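Local atomic coordinates of carbohydrate binding family 6 (Clostridium thermocellum, PDB entry 5A8C), a protein that hydrolyses terminal alpha-L-arabinofuranosyl residues, as a five-bladed beta-propeller arabinofuranosidase of glycoside hydrolase family 43. Residues 183-188 with 204-209; 237-242 with 312-317. All blocks are in the same frame, centred on the assembly; numbering follows the deposited sequence.

Contact 1 (183-188 with 204-209); sequences NNIRVI and MSAPRF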
loop_
_atom_site.group_PDB
_atom_site.type_symbol
_atom_site.label_atom_id
_atom_site.label_comp_id
_atom_site.label_asym_id
_atom_site.label_seq_id
_atom_site.Cartn_x
_atom_site.Cartn_y
_atom_site.Cartn_z
ATOM N N ASN A 183 1.739 -17.631 6.883
ATOM C CA ASN A 183 1.724 -17.289 8.307
ATOM C C ASN A 183 2.704 -16.171 8.653
ATOM O O ASN A 183 3.028 -15.990 9.827
ATOM C CB ASN A 183 2.042 -18.571 9.133
ATOM C CG ASN A 183 1.124 -19.676 8.800
ATOM O OD1 ASN A 183 -0.097 -19.493 8.681
ATOM N ND2 ASN A 183 1.673 -20.808 8.470
ATOM N N ASN A 184 3.160 -15.436 7.642
ATOM C CA ASN A 184 4.098 -14.346 7.811
ATOM C C ASN A 184 3.424 -12.975 7.775
ATOM O O ASN A 184 4.065 -11.986 7.420
ATOM C CB ASN A 184 5.253 -14.447 6.793
ATOM C CG ASN A 184 6.338 -15.397 7.278
ATOM O OD1 ASN A 184 6.441 -15.713 8.446
ATOM N ND2 ASN A 184 7.204 -15.825 6.388
ATOM N N ILE A 185 2.175 -12.914 8.201
ATOM C CA ILE A 185 1.495 -11.651 8.452
ATOM C C ILE A 185 1.593 -11.360 9.942
ATOM O O ILE A 185 1.460 -12.250 10.804
ATOM C CB ILE A 185 -0.004 -11.738 8.087
ATOM C CG1 ILE A 185 -0.238 -12.250 6.683
ATOM C CG2 ILE A 185 -0.672 -10.386 8.318
ATOM C CD1 ILE A 185 -1.625 -12.751 6.425
ATOM N N ARG A 186 1.833 -10.102 10.265
ATOM C CA ARG A 186 1.793 -9.618 11.636
ATOM C C ARG A 186 0.881 -8.407 11.713
ATOM O O ARG A 186 0.714 -7.672 10.738
ATOM C CB ARG A 186 3.188 -9.244 12.125
ATOM C CG ARG A 186 4.174 -10.398 12.164
ATOM C CD ARG A 186 3.869 -11.437 13.229
ATOM N NE ARG A 186 4.837 -12.533 13.255
ATOM C CZ ARG A 186 4.806 -13.602 12.471
ATOM N NH1 ARG A 186 3.852 -13.764 11.581
ATOM N NH2 ARG A 186 5.731 -14.544 12.597
ATOM N N VAL A 187 0.304 -8.184 12.886
ATOM C CA VAL A 187 -0.447 -6.976 13.154
ATOM C C VAL A 187 -0.106 -6.505 14.556
ATOM O O VAL A 187 -0.042 -7.296 15.499
ATOM C CB VAL A 187 -1.968 -7.154 12.924
ATOM C CG1 VAL A 187 -2.568 -8.301 13.760
ATOM C CG2 VAL A 187 -2.717 -5.872 13.149
ATOM N N ILE A 188 0.122 -5.215 14.709
ATOM C CA ILE A 188 0.441 -4.615 16.001
ATOM C C ILE A 188 -0.400 -3.370 16.208
ATOM O O ILE A 188 -0.690 -2.628 15.263
ATOM C CB ILE A 188 1.938 -4.315 16.122
ATOM C CG1 ILE A 188 2.354 -4.021 17.595
ATOM C CG2 ILE A 188 2.393 -3.203 15.176
ATOM C CD1 ILE A 188 3.849 -4.076 17.811
ATOM N N MET A 204 -1.150 -13.389 11.888
ATOM C CA MET A 204 -2.323 -13.738 11.091
ATOM C C MET A 204 -1.898 -14.672 9.989
ATOM O O MET A 204 -0.723 -14.815 9.677
ATOM C CB MET A 204 -2.997 -12.483 10.496
ATOM C CG MET A 204 -3.589 -11.561 11.506
ATOM S SD MET A 204 -4.206 -10.019 10.861
ATOM C CE MET A 204 -5.398 -10.609 9.662
ATOM N N SER A 205 -2.881 -15.296 9.355
ATOM C CA SER A 205 -2.635 -16.199 8.246
ATOM C C SER A 205 -3.629 -15.932 7.109
ATOM O O SER A 205 -4.801 -15.678 7.340
ATOM C CB SER A 205 -2.777 -17.677 8.670
ATOM O OG SER A 205 -2.030 -18.017 9.814
ATOM N N ALA A 206 -3.109 -15.990 5.893
ATOM C CA ALA A 206 -3.966 -15.853 4.701
ATOM C C ALA A 206 -3.392 -16.740 3.625
ATOM O O ALA A 206 -2.182 -16.806 3.442
ATOM C CB ALA A 206 -4.009 -14.400 4.185
ATOM N N PRO A 207 -4.257 -17.398 2.829
ATOM C CA PRO A 207 -3.766 -18.329 1.844
ATOM C C PRO A 207 -2.801 -17.653 0.864
ATOM O O PRO A 207 -3.128 -16.640 0.230
ATOM C CB PRO A 207 -5.044 -18.797 1.140
ATOM C CG PRO A 207 -6.131 -18.555 2.066
ATOM C CD PRO A 207 -5.743 -17.390 2.885
ATOM N N ARG A 208 -1.627 -18.231 0.701
ATOM C CA ARG A 208 -0.684 -17.808 -0.299
ATOM C C ARG A 208 -0.211 -16.352 -0.106
ATOM O O ARG A 208 0.185 -15.691 -1.071
ATOM C CB ARG A 208 -1.236 -18.079 -1.717
ATOM C CG ARG A 208 -1.417 -19.580 -1.951
ATOM C CD ARG A 208 -2.345 -19.933 -3.115
ATOM N NE ARG A 208 -3.724 -19.542 -2.849
ATOM C CZ ARG A 208 -4.300 -18.455 -3.345
ATOM N NH1 ARG A 208 -3.643 -17.599 -4.132
ATOM N NH2 ARG A 208 -5.538 -18.206 -2.974
ATOM N N PHE A 209 -0.263 -15.845 1.111
ATOM C CA PHE A 209 0.131 -14.460 1.342
ATOM C C PHE A 209 1.562 -14.201 0.888
ATOM O O PHE A 209 2.494 -14.952 1.259
ATOM C CB PHE A 209 0.034 -14.135 2.863
ATOM C CG PHE A 209 0.486 -12.761 3.205
ATOM C CD1 PHE A 209 -0.308 -11.651 2.898
ATOM C CD2 PHE A 209 1.707 -12.539 3.801
ATOM C CE1 PHE A 209 0.115 -10.364 3.203
ATOM C CE2 PHE A 209 2.118 -11.270 4.120
ATOM C CZ PHE A 209 1.343 -10.174 3.794
HETATM O O HOH W 1 0.441 -17.325 11.519
#

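Contact 2 (237-242 with 312-317); sequences IEYMMS and GTIKQV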
loop_
_atom_site.group_PDB
_atom_site.type_symbol
_atom_site.label_atom_id
_atom_site.label_comp_id
_atom_site.label_asym_id
_atom_site.label_seq_id
_atom_site.Cartn_x
_atom_site.Cartn_y
_atom_site.Cartn_z
ATOM N N ILE A 237 -4.487 -9.834 -6.341
ATOM C CA ILE A 237 -4.962 -9.199 -5.117
ATOM C C ILE A 237 -6.160 -10.015 -4.639
ATOM O O ILE A 237 -7.168 -10.116 -5.351
ATOM C CB ILE A 237 -5.335 -7.730 -5.312
ATOM C CG1 ILE A 237 -4.227 -6.926 -5.959
ATOM C CG2 ILE A 237 -5.774 -7.141 -3.969
ATOM C CD1 ILE A 237 -2.857 -6.994 -5.271
ATOM N N GLU A 238 -6.000 -10.625 -3.476
ATOM C CA GLU A 238 -6.998 -11.525 -2.905
ATOM C C GLU A 238 -7.388 -11.016 -1.541
ATOM O O GLU A 238 -6.835 -10.036 -1.042
ATOM C CB GLU A 238 -6.482 -12.954 -2.898
ATOM C CG GLU A 238 -5.892 -13.325 -4.269
ATOM C CD GLU A 238 -5.615 -14.789 -4.522
ATOM O OE1 GLU A 238 -6.375 -15.651 -4.019
ATOM O OE2 GLU A 238 -4.682 -15.094 -5.258
ATOM N N TYR A 239 -8.424 -11.628 -0.924
ATOM C CA TYR A 239 -8.900 -11.075 0.330
ATOM C C TYR A 239 -9.661 -12.088 1.163
ATOM O O TYR A 239 -10.138 -13.122 0.695
ATOM C CB TYR A 239 -9.758 -9.807 0.114
ATOM C CG TYR A 239 -11.185 -10.059 -0.337
ATOM C CD1 TYR A 239 -11.450 -10.638 -1.588
ATOM C CD2 TYR A 239 -12.259 -9.743 0.454
ATOM C CE1 TYR A 239 -12.736 -10.886 -1.994
ATOM C CE2 TYR A 239 -13.569 -9.986 0.057
ATOM C CZ TYR A 239 -13.791 -10.528 -1.194
ATOM O OH TYR A 239 -15.097 -10.806 -1.545
ATOM N N MET A 240 -9.772 -11.681 2.432
ATOM C CA MET A 240 -10.528 -12.370 3.466
ATOM C C MET A 240 -11.441 -11.392 4.169
ATOM O O MET A 240 -11.154 -10.186 4.188
ATOM C CB MET A 240 -9.609 -12.991 4.508
ATOM C CG MET A 240 -8.451 -13.807 3.985
ATOM S SD MET A 240 -7.523 -14.663 5.273
ATOM C CE MET A 240 -6.867 -13.392 6.216
ATOM N N MET A 241 -12.485 -11.888 4.820
ATOM C CA MET A 241 -13.398 -11.068 5.606
ATOM C C MET A 241 -13.533 -11.623 7.006
ATOM O O MET A 241 -13.463 -12.853 7.215
ATOM C CB MET A 241 -14.793 -11.019 4.970
ATOM C CG MET A 241 -14.823 -10.228 3.681
ATOM S SD MET A 241 -16.363 -10.374 2.753
ATOM C CE MET A 241 -17.453 -9.485 3.827
ATOM N N SER A 242 -13.828 -10.722 7.958
ATOM C CA SER A 242 -14.060 -11.116 9.350
ATOM C C SER A 242 -14.998 -10.142 10.012
ATOM O O SER A 242 -15.114 -8.979 9.599
ATOM C CB SER A 242 -12.752 -11.115 10.119
ATOM O OG SER A 242 -12.997 -11.555 11.468
ATOM N N GLY A 312 -21.848 -8.390 0.812
ATOM C CA GLY A 312 -20.668 -7.731 1.312
ATOM C C GLY A 312 -19.373 -8.183 0.701
ATOM O O GLY A 312 -18.333 -7.568 0.957
ATOM N N THR A 313 -19.385 -9.281 -0.053
ATOM C CA THR A 313 -18.198 -9.655 -0.798
ATOM C C THR A 313 -17.946 -8.573 -1.858
ATOM O O THR A 313 -18.802 -7.738 -2.191
ATOM C CB THR A 313 -18.316 -11.041 -1.410
ATOM O OG1 THR A 313 -19.441 -11.121 -2.271
ATOM C CG2 THR A 313 -18.438 -12.084 -0.296
ATOM N N ILE A 314 -16.712 -8.580 -2.351
ATOM C CA ILE A 314 -16.246 -7.620 -3.356
ATOM C C ILE A 314 -16.273 -8.278 -4.728
ATOM O O ILE A 314 -15.714 -9.362 -4.918
ATOM C CB ILE A 314 -14.838 -7.106 -3.001
ATOM C CG1 ILE A 314 -14.887 -6.352 -1.687
ATOM C CG2 ILE A 314 -14.301 -6.243 -4.137
ATOM C CD1 ILE A 314 -13.534 -5.993 -1.129
ATOM N N LYS A 315 -16.907 -7.612 -5.697
ATOM C CA LYS A 315 -16.856 -8.111 -7.086
ATOM C C LYS A 315 -15.472 -7.928 -7.636
ATOM O O LYS A 315 -14.800 -6.951 -7.382
ATOM C CB LYS A 315 -17.762 -7.353 -8.046
ATOM C CG LYS A 315 -19.217 -7.537 -7.764
ATOM C CD LYS A 315 -20.080 -6.852 -8.821
ATOM C CE LYS A 315 -21.216 -6.010 -8.212
ATOM N NZ LYS A 315 -21.854 -4.961 -9.085
ATOM N N GLN A 316 -15.046 -8.893 -8.411
ATOM C CA GLN A 316 -13.743 -8.761 -9.026
ATOM C C GLN A 316 -13.697 -7.490 -9.914
ATOM O O GLN A 316 -14.581 -7.250 -10.729
ATOM C CB GLN A 316 -13.411 -9.991 -9.844
ATOM C CG GLN A 316 -11.999 -9.947 -10.408
ATOM C CD GLN A 316 -11.611 -11.261 -10.923
ATOM O OE1 GLN A 316 -11.822 -12.332 -10.298
ATOM N NE2 GLN A 316 -11.046 -11.224 -12.086
ATOM N N VAL A 317 -12.631 -6.702 -9.735
ATOM C CA VAL A 317 -12.430 -5.476 -10.493
ATOM C C VAL A 317 -12.082 -5.802 -11.915
ATOM O O VAL A 317 -11.344 -6.773 -12.199
ATOM C CB VAL A 317 -11.309 -4.649 -9.807
ATOM C CG1 VAL A 317 -10.877 -3.425 -10.638
ATOM C CG2 VAL A 317 -11.757 -4.179 -8.416
#

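Contact 1 (183-188 with 204-209)
I185 lies against M204 on one flank and against the ring of F209 on another, and these three residues bury most of the 439 Å² lost between 183-188 and 204-209. The methylene CG1 of I185 sits over the centre of the F209 ring, 3.5 Å from its centroid and only 11° off the ring normal, a CH-pi contact. CG1 is anti to the carbonyl carbon (chi1 -53°) and CG2 anti to the backbone N, which parts the two branches: CG1 faces the ring, while CG2 packs on CB of M204 at 3.8 Å. Beyond CG1, the terminal CD1 comes within 3.7 Å of CB of A206. The thioether of M204 continues the apolar surface, its SD lying 3.7 Å from CG1 of V187.

I185 and M204 also form an antiparallel hydrogen-bonded pair, in which M204 N donates to I185 O at 3.0 Å. A second donor, R186 NH1, reaches the same oxygen at 2.9 Å from the opposite face of the carbonyl plane and also binds N183 O, so one guanidinium nitrogen joins the carbonyls of N183, in the loop, and I185, at the start of the strand. At the exposed end, in the conformer described, S205 OG donates to N183 OD1 at 2.7 Å and accepts from a water.

The pairing joins strand 185-190 to strand 200-204 within one antiparallel sheet, where V187 and M204 also rest on Y176 of strand 173-178. F224 of strand 221-228, in the next sheet along the chain, touches both I185 and M204.

Contact 2 (237-242 with 312-317)
In this five-bladed propeller, the loop after strand 300-306 runs past strand 237-242, a member of a four-stranded antiparallel sheet, and side chains of the strand bridge the gap between them. The backbones stay well apart, with CA of Y239 and CA of I314 separated by 8.9 Å. Y239 spans this distance: its OH accepts a nearly straight hydrogen bond from I314 N, 2.9 Å long with an N-H...O angle of 169°. The side chains of Y239 and T313 cross at about a right angle, and CB of T313 lies 3.2 Å from Y239 OH. CD1 of I314 lies over one face of the ring, offset toward its rim.

Two residues on, M241 reaches the start of the loop. Its chain bends at the last torsion (chi3 70°), and CE comes to 3.6 Å from G312 O, which is hydrogen-bonded to Y223 OH; SD stands 4.1 Å from CG2 of T313. The T313 hydroxyl turns to D311 and N309.

Chemically, a single cross-segment hydrogen bond is accompanied by van der Waals contacts, among them CB of I314 on CZ of Y239 at 4.0 Å. The phenol satisfies a main-chain N-H of buried I314, tying the loop main chain to a side chain of the sheet, although the two segments do not pair as strands.

How the contacts relate
Contact 1 closes before contact 2 opens along the chain, and their centres are 16 Å apart. Contact 1 lies in the sheet that holds strands 185-190 and 200-204 and in the loop leaving it; contact 2 joins the next sheet, of strands 212-218, 221-228, 237-242 and 250-256, to the loop 312-317. Together they span two successive sheets of the propeller. The segments meet directly where 204-209 passes strand 237-242: R208 NH2 makes a salt bridge of 2.9 Å with E238 OE1, and CE of M240 packs 3.6 Å from CB of A206. Strand 237-242 thus touches 204-209 through E238 and M240, and 312-317 through Y239 and M241.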